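Long-range contact in envelope glycoprotein (Bourbon virus, PDB 5ZKX), which probably drives fusion of the viral envelope with host membranes, as a trimer related to baculovirus gp64 and captured here in its postfusion form: residues 51-56 and 69-74. Numbering follows the deposited sequence.
Sequences YWRSYC and YNSLNP
Tyr51 lays one face of its ring over the side chain of Asn73. The CB of Asn73 sits 3.8 Å from the Tyr51 ring centroid, a CH-pi contact 25° off the ring normal and displaced toward the CZ side. In Tyr51, CG lies between the backbone N and the carbonyl carbon (chi1 66°); the far part of the ring, around CZ, reaches Asn73. The ring and amide planes are 33° apart. OD1 of Asn73 is held within its own strand by the hydroxyl of Ser71, with OG 2.6 Å from OD1. The Arg53 guanidinium lies on this same face of the sheet, with CE1 of Tyr51 over one of its faces, toward the rim.

On the other face, the Trp52 indole meets CG of Leu72 at its ring edge, 3.8 Å from CE3. Its CH2 lies 3.5 Å from CB of Asn70. Tyr440 of a neighbouring subunit meets the indole edge-to-face, and its OH is hydrogen-bonded to the backbone N of Leu72.

Three pairs of backbone hydrogen bonds join Tyr51 to Asn73, Arg53 to Ser71 and Tyr55 to Tyr69. The arrangement is an antiparallel beta hairpin bridged by the disulfide Cys56-Cys68, with strand 134-148 paired to the other edge of 51-56.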
loop_
_atom_site.group_PDB
_atom_site.type_symbol
_atom_site.label_atom_id
_atom_site.label_comp_id
_atom_site.label_asym_id
_atom_site.label_seq_id
_atom_site.Cartn_x
_atom_site.Cartn_y
_atom_site.Cartn_z
ATOM N N TYR A 51 -0.852 33.004 22.249
ATOM C CA TYR A 51 -1.854 34.010 22.552
ATOM C C TYR A 51 -1.927 35.030 21.425
ATOM O O TYR A 51 -0.908 35.411 20.840
ATOM C CB TYR A 51 -1.579 34.705 23.901
ATOM C CG TYR A 51 -0.319 35.545 23.984
ATOM C CD1 TYR A 51 -0.313 36.869 23.564
ATOM C CD2 TYR A 51 0.852 35.027 24.523
ATOM C CE1 TYR A 51 0.826 37.643 23.652
ATOM C CE2 TYR A 51 1.998 35.797 24.617
ATOM C CZ TYR A 51 1.976 37.105 24.181
ATOM O OH TYR A 51 3.110 37.881 24.266
ATOM N N TRP A 52 -3.148 35.449 21.120
ATOM C CA TRP A 52 -3.391 36.548 20.201
ATOM C C TRP A 52 -3.555 37.833 21.003
ATOM O O TRP A 52 -4.364 37.889 21.935
ATOM C CB TRP A 52 -4.642 36.273 19.368
ATOM C CG TRP A 52 -5.207 37.483 18.712
ATOM C CD1 TRP A 52 -6.247 38.248 19.158
ATOM C CD2 TRP A 52 -4.768 38.074 17.484
ATOM N NE1 TRP A 52 -6.480 39.279 18.282
ATOM C CE2 TRP A 52 -5.585 39.194 17.246
ATOM C CE3 TRP A 52 -3.760 37.766 16.565
ATOM C CZ2 TRP A 52 -5.429 40.005 16.126
ATOM C CZ3 TRP A 52 -3.606 38.574 15.455
ATOM C CH2 TRP A 52 -4.435 39.679 15.245
ATOM N N ARG A 53 -2.776 38.855 20.655
ATOM C CA ARG A 53 -2.814 40.135 21.351
ATOM C C ARG A 53 -3.143 41.241 20.362
ATOM O O ARG A 53 -2.546 41.310 19.284
ATOM C CB ARG A 53 -1.483 40.428 22.049
ATOM C CG ARG A 53 -1.372 41.845 22.598
ATOM C CD ARG A 53 0.077 42.287 22.676
ATOM N NE ARG A 53 0.765 41.698 23.821
ATOM C CZ ARG A 53 2.081 41.521 23.890
ATOM N NH1 ARG A 53 2.858 41.884 22.876
ATOM N NH2 ARG A 53 2.621 40.980 24.974
ATOM N N SER A 54 -4.092 42.103 20.730
ATOM C CA SER A 54 -4.462 43.263 19.922
ATOM C C SER A 54 -4.467 44.491 20.825
ATOM O O SER A 54 -5.424 44.718 21.570
ATOM C CB SER A 54 -5.816 43.069 19.249
ATOM O OG SER A 54 -6.009 44.043 18.236
ATOM N N TYR A 55 -3.401 45.280 20.748
ATOM C CA TYR A 55 -3.239 46.498 21.532
ATOM C C TYR A 55 -3.439 47.684 20.597
ATOM O O TYR A 55 -2.565 47.991 19.779
ATOM C CB TYR A 55 -1.861 46.534 22.186
ATOM C CG TYR A 55 -1.682 47.615 23.224
ATOM C CD1 TYR A 55 -2.359 47.558 24.437
ATOM C CD2 TYR A 55 -0.821 48.681 23.004
ATOM C CE1 TYR A 55 -2.191 48.535 25.395
ATOM C CE2 TYR A 55 -0.647 49.666 23.957
ATOM C CZ TYR A 55 -1.336 49.586 25.152
ATOM O OH TYR A 55 -1.169 50.560 26.110
ATOM N N CYS A 56 -4.583 48.347 20.716
ATOM C CA CYS A 56 -4.936 49.452 19.842
ATOM C C CYS A 56 -4.990 50.762 20.619
ATOM O O CYS A 56 -5.183 50.783 21.837
ATOM C CB CYS A 56 -6.281 49.191 19.160
ATOM S SG CYS A 56 -6.379 47.609 18.293
ATOM N N TYR A 69 -1.701 47.424 17.178
ATOM C CA TYR A 69 -0.499 46.602 17.184
ATOM C C TYR A 69 -0.945 45.196 17.579
ATOM O O TYR A 69 -1.229 44.931 18.752
ATOM C CB TYR A 69 0.553 47.168 18.138
ATOM C CG TYR A 69 1.314 48.366 17.598
ATOM C CD1 TYR A 69 2.684 48.489 17.801
ATOM C CD2 TYR A 69 0.666 49.375 16.892
ATOM C CE1 TYR A 69 3.388 49.580 17.314
ATOM C CE2 TYR A 69 1.359 50.468 16.400
ATOM C CZ TYR A 69 2.722 50.567 16.614
ATOM O OH TYR A 69 3.423 51.652 16.129
ATOM N N ASN A 70 -1.024 44.304 16.597
ATOM C CA ASN A 70 -1.507 42.946 16.789
ATOM C C ASN A 70 -0.380 41.951 16.548
ATOM O O ASN A 70 0.486 42.166 15.695
ATOM C CB ASN A 70 -2.673 42.628 15.845
ATOM C CG ASN A 70 -3.815 43.621 15.959
ATOM O OD1 ASN A 70 -3.930 44.349 16.942
ATOM N ND2 ASN A 70 -4.672 43.649 14.944
ATOM N N SER A 71 -0.409 40.848 17.296
ATOM C CA SER A 71 0.625 39.832 17.167
ATOM C C SER A 71 0.091 38.482 17.626
ATOM O O SER A 71 -0.706 38.408 18.564
ATOM C CB SER A 71 1.869 40.209 17.976
ATOM O OG SER A 71 1.554 40.343 19.351
ATOM N N LEU A 72 0.534 37.425 16.946
ATOM C CA LEU A 72 0.354 36.047 17.392
ATOM C C LEU A 72 1.677 35.596 17.995
ATOM O O LEU A 72 2.674 35.460 17.279
ATOM C CB LEU A 72 -0.048 35.136 16.235
ATOM C CG LEU A 72 -1.503 34.712 16.044
ATOM C CD1 LEU A 72 -1.605 33.878 14.779
ATOM C CD2 LEU A 72 -2.019 33.934 17.245
ATOM N N ASN A 73 1.694 35.374 19.307
ATOM C CA ASN A 73 2.941 35.069 19.992
ATOM C C ASN A 73 2.919 33.656 20.546
ATOM O O ASN A 73 1.988 33.292 21.279
ATOM C CB ASN A 73 3.193 36.067 21.126
ATOM C CG ASN A 73 3.253 37.499 20.638
ATOM O OD1 ASN A 73 2.270 38.233 20.715
ATOM N ND2 ASN A 73 4.411 37.905 20.132
ATOM N N PRO A 74 3.920 32.839 20.225
ATOM C CA PRO A 74 3.981 31.489 20.790
ATOM C C PRO A 74 4.631 31.492 22.164
ATOM O O PRO A 74 5.653 32.142 22.393
ATOM C CB PRO A 74 4.844 30.732 19.775
ATOM C CG PRO A 74 5.784 31.783 19.267
ATOM C CD PRO A 74 5.012 33.087 19.267
#